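PDB 3ZPL: putative marr-family transcriptional repressor from Streptomyces coelicolor, which binds DNA through a winged helix-turn-helix domain and probably acts as a MarR-family transcription factor. Local coordinates for residues R71-M75 with T76-K80. Residues are numbered along the deposited sequence; the frame is centred on the assembly and turned at random.
Sequences RRLRM and TELAK. With nucleotides of chain C.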
ATOM      1  N   ARG A  71     -16.911  -4.757  21.613  1.00 64.70           N
ATOM      2  CA  ARG A  71     -15.521  -4.941  21.170  1.00 62.00           C
ATOM      3  C   ARG A  71     -15.311  -6.188  20.322  1.00 59.40           C
ATOM      4  O   ARG A  71     -14.250  -6.810  20.344  1.00 58.71           O
ATOM      5  CB  ARG A  71     -14.583  -4.919  22.383  1.00 64.23           C
ATOM      6  CG  ARG A  71     -14.145  -3.521  22.770  1.00 67.00           C
ATOM      7  CD  ARG A  71     -13.608  -3.552  24.189  1.00 69.57           C
ATOM      8  NE  ARG A  71     -13.227  -2.287  24.831  1.00 72.55           N
ATOM      9  CZ  ARG A  71     -12.640  -2.240  26.024  1.00 74.31           C
ATOM     10  NH1 ARG A  71     -12.381  -3.370  26.678  1.00 74.76           N
ATOM     11  NH2 ARG A  71     -12.309  -1.074  26.563  1.00 76.35           N
ATOM     12  N   ARG A  72     -16.338  -6.545  19.562  1.00 60.41           N
ATOM     13  CA  ARG A  72     -16.318  -7.771  18.784  1.00 59.77           C
ATOM     14  C   ARG A  72     -16.914  -7.542  17.422  1.00 58.43           C
ATOM     15  O   ARG A  72     -17.665  -6.601  17.208  1.00 57.56           O
ATOM     16  CB  ARG A  72     -17.074  -8.886  19.518  1.00 61.68           C
ATOM     17  CG  ARG A  72     -18.596  -8.738  19.496  1.00 65.37           C
ATOM     18  CD  ARG A  72     -19.246  -9.687  20.485  1.00 67.94           C
ATOM     19  NE  ARG A  72     -18.635  -9.516  21.788  1.00 72.80           N
ATOM     20  CZ  ARG A  72     -18.509 -10.478  22.708  1.00 76.51           C
ATOM     21  NH1 ARG A  72     -18.969 -11.711  22.479  1.00 78.90           N
ATOM     22  NH2 ARG A  72     -17.923 -10.199  23.874  1.00 74.59           N
ATOM     23  N   LEU A  73     -16.617  -8.464  16.518  1.00 58.98           N
ATOM     24  CA  LEU A  73     -17.064  -8.389  15.141  1.00 56.75           C
ATOM     25  C   LEU A  73     -16.867  -9.776  14.535  1.00 55.52           C
ATOM     26  O   LEU A  73     -15.882 -10.453  14.826  1.00 53.41           O
ATOM     27  CB  LEU A  73     -16.193  -7.366  14.407  1.00 58.59           C
ATOM     28  CG  LEU A  73     -16.838  -6.297  13.521  1.00 59.95           C
ATOM     29  CD1 LEU A  73     -17.995  -5.577  14.200  1.00 60.51           C
ATOM     30  CD2 LEU A  73     -15.773  -5.298  13.104  1.00 59.20           C
ATOM     31  N   ARG A  74     -17.794 -10.218  13.699  1.00 56.82           N
ATOM     32  CA  ARG A  74     -17.630 -11.514  13.037  1.00 57.70           C
ATOM     33  C   ARG A  74     -16.573 -11.421  11.968  1.00 57.19           C
ATOM     34  O   ARG A  74     -16.407 -10.376  11.359  1.00 56.12           O
ATOM     35  CB  ARG A  74     -18.956 -12.015  12.465  1.00 58.83           C
ATOM     36  CG  ARG A  74     -19.779 -12.650  13.573  1.00 59.74           C
ATOM     37  CD  ARG A  74     -21.162 -13.026  13.092  1.00 60.69           C
ATOM     38  NE  ARG A  74     -21.124 -13.981  11.997  1.00 60.06           N
ATOM     39  CZ  ARG A  74     -21.863 -15.083  11.904  1.00 63.71           C
ATOM     40  NH1 ARG A  74     -22.752 -15.431  12.859  1.00 66.20           N
ATOM     41  NH2 ARG A  74     -21.716 -15.856  10.827  1.00 63.83           N
ATOM     42  N   MET A  75     -15.893 -12.534  11.721  1.00 57.56           N
ATOM     43  CA  MET A  75     -14.734 -12.556  10.829  1.00 56.05           C
ATOM     44  C   MET A  75     -14.948 -11.838   9.494  1.00 55.34           C
ATOM     45  O   MET A  75     -14.188 -10.930   9.147  1.00 53.81           O
ATOM     46  CB  MET A  75     -14.311 -13.992  10.552  1.00 58.61           C
ATOM     47  CG  MET A  75     -13.981 -14.812  11.795  1.00 61.06           C
ATOM     48  SD  MET A  75     -12.912 -13.953  12.986  1.00 62.69           S
ATOM     49  CE  MET A  75     -11.332 -14.155  12.184  1.00 61.96           C
ATOM     50  N   THR A  76     -15.964 -12.240   8.734  1.00 54.93           N
ATOM     51  CA  THR A  76     -16.152 -11.672   7.404  1.00 54.99           C
ATOM     52  C   THR A  76     -16.385 -10.182   7.525  1.00 55.67           C
ATOM     53  O   THR A  76     -15.874  -9.409   6.695  1.00 56.93           O
ATOM     54  CB  THR A  76     -17.301 -12.322   6.624  1.00 56.60           C
ATOM     55  OG1 THR A  76     -17.049 -13.722   6.509  1.00 57.87           O
ATOM     56  CG2 THR A  76     -17.421 -11.731   5.219  1.00 57.60           C
ATOM     57  N   GLU A  77     -17.143  -9.761   8.537  1.00 53.83           N
ATOM     58  CA  GLU A  77     -17.383  -8.338   8.737  1.00 55.39           C
ATOM     59  C   GLU A  77     -16.067  -7.600   8.962  1.00 53.31           C
ATOM     60  O   GLU A  77     -15.834  -6.512   8.432  1.00 54.48           O
ATOM     61  CB  GLU A  77     -18.292  -8.116   9.942  1.00 57.88           C
ATOM     62  CG  GLU A  77     -19.768  -8.391   9.707  1.00 60.74           C
ATOM     63  CD  GLU A  77     -20.527  -8.620  11.028  1.00 64.37           C
ATOM     64  OE1 GLU A  77     -20.141  -8.039  12.082  1.00 64.30           O
ATOM     65  OE2 GLU A  77     -21.485  -9.430  11.042  1.00 67.52           O
ATOM     66  N   LEU A  78     -15.208  -8.203   9.758  1.00 52.34           N
ATOM     67  CA  LEU A  78     -13.920  -7.612  10.058  1.00 51.51           C
ATOM     68  C   LEU A  78     -13.114  -7.498   8.769  1.00 51.85           C
ATOM     69  O   LEU A  78     -12.618  -6.429   8.442  1.00 51.26           O
ATOM     70  CB  LEU A  78     -13.202  -8.443  11.116  1.00 51.41           C
ATOM     71  CG  LEU A  78     -11.901  -7.895  11.688  1.00 51.47           C
ATOM     72  CD1 LEU A  78     -11.992  -6.396  11.971  1.00 51.28           C
ATOM     73  CD2 LEU A  78     -11.529  -8.671  12.942  1.00 51.80           C
ATOM     74  N   ALA A  79     -13.056  -8.575   7.994  1.00 53.26           N
ATOM     75  CA  ALA A  79     -12.395  -8.535   6.681  1.00 53.37           C
ATOM     76  C   ALA A  79     -12.950  -7.443   5.766  1.00 54.26           C
ATOM     77  O   ALA A  79     -12.176  -6.741   5.119  1.00 52.69           O
ATOM     78  CB  ALA A  79     -12.510  -9.874   5.997  1.00 54.77           C
ATOM     79  N   LYS A  80     -14.278  -7.273   5.749  1.00 56.57           N
ATOM     80  CA  LYS A  80     -14.928  -6.282   4.860  1.00 58.47           C
ATOM     81  C   LYS A  80     -14.522  -4.851   5.218  1.00 59.80           C
ATOM     82  O   LYS A  80     -14.305  -4.030   4.311  1.00 58.62           O
ATOM     83  CB  LYS A  80     -16.466  -6.403   4.881  1.00 58.73           C
ATOM     84  CG  LYS A  80     -17.193  -5.399   3.975  1.00 59.66           C
ATOM     85  CD  LYS A  80     -18.675  -5.731   3.781  1.00 58.67           C
TER
ATOM     86  P    DA C   5     -17.631 -15.923  10.003  1.00 46.02           P
ATOM     87  OP1  DA C   5     -17.866 -15.811  11.461  1.00 44.92           O
ATOM     88  OP2  DA C   5     -17.564 -14.701   9.163  1.00 47.03           O
ATOM     89  O5'  DA C   5     -16.341 -16.834   9.811  1.00 46.20           O
ATOM     90  C5'  DA C   5     -16.292 -18.092  10.488  1.00 44.83           C
ATOM     91  C4'  DA C   5     -15.155 -18.941   9.971  1.00 45.85           C
ATOM     92  O4'  DA C   5     -15.318 -19.257   8.577  1.00 45.37           O
ATOM     93  C3'  DA C   5     -13.747 -18.351  10.057  1.00 48.45           C
ATOM     94  O3'  DA C   5     -13.140 -18.694  11.304  1.00 51.90           O
ATOM     95  C2'  DA C   5     -13.038 -18.963   8.848  1.00 47.77           C
ATOM     96  C1'  DA C   5     -14.101 -19.870   8.234  1.00 45.75           C
ATOM     97  N9   DA C   5     -14.050 -20.029   6.785  1.00 45.15           N
ATOM     98  C8   DA C   5     -14.383 -19.123   5.810  1.00 46.68           C
ATOM     99  N7   DA C   5     -14.177 -19.560   4.591  1.00 47.82           N
ATOM    100  C5   DA C   5     -13.677 -20.841   4.776  1.00 46.91           C
ATOM    101  C6   DA C   5     -13.243 -21.826   3.871  1.00 47.36           C
ATOM    102  N6   DA C   5     -13.264 -21.674   2.546  1.00 47.18           N
ATOM    103  N1   DA C   5     -12.786 -22.991   4.381  1.00 46.66           N
ATOM    104  C2   DA C   5     -12.755 -23.138   5.710  1.00 47.30           C
ATOM    105  N3   DA C   5     -13.129 -22.283   6.663  1.00 47.45           N
ATOM    106  C4   DA C   5     -13.587 -21.140   6.121  1.00 45.93           C
TER
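The chain passes directly from strand 72-74 into helix 75-82, the two axes 96° apart, and the first turn is closed by Leu78 N donating to the carbonyl O of Arg74, the N-cap residue (3.0 Å), and by Ala79 N donating to Met75 O (2.9 Å). In the winged helix-turn-helix domain this helix is the first of the helix-turn-helix pair, followed by helix 86-98, while the strand joins the wing hairpin through strand 114-118. Inside the bend, Leu73 CD2 meets Leu78 CD1 at 4.1 Å; the side chains cross at about a right angle, and both touch Leu65 of helix 56-66. With CG anti to the carbonyl carbon, the extended Glu77 side chain reaches back along the chain and sets OE2 3.9 Å from Arg74 CB. The guanidinium and carboxylate planes are 21° apart, yet Arg74 NE stays 4.7 Å from Glu77 OE2, beyond ion-pair contact. A bend at chi3 (60°) carries the guanidinium to the DNA backbone, where it lies oblique to OP1 of DA5 of chain C, with NE 3.8 Å away. Replacing Arg74 by alanine would keep the CB contact with Glu77 but would probably cost the phosphate this guanidinium's charge. Met75 CB and CG pack against the same nucleotide at O5'. Thr76 grips the other non-bridging phosphate oxygen, OP2, twice: its backbone N donates to OP2 over 3.0 Å, and its OG1 donates to OP2 over 2.9 Å.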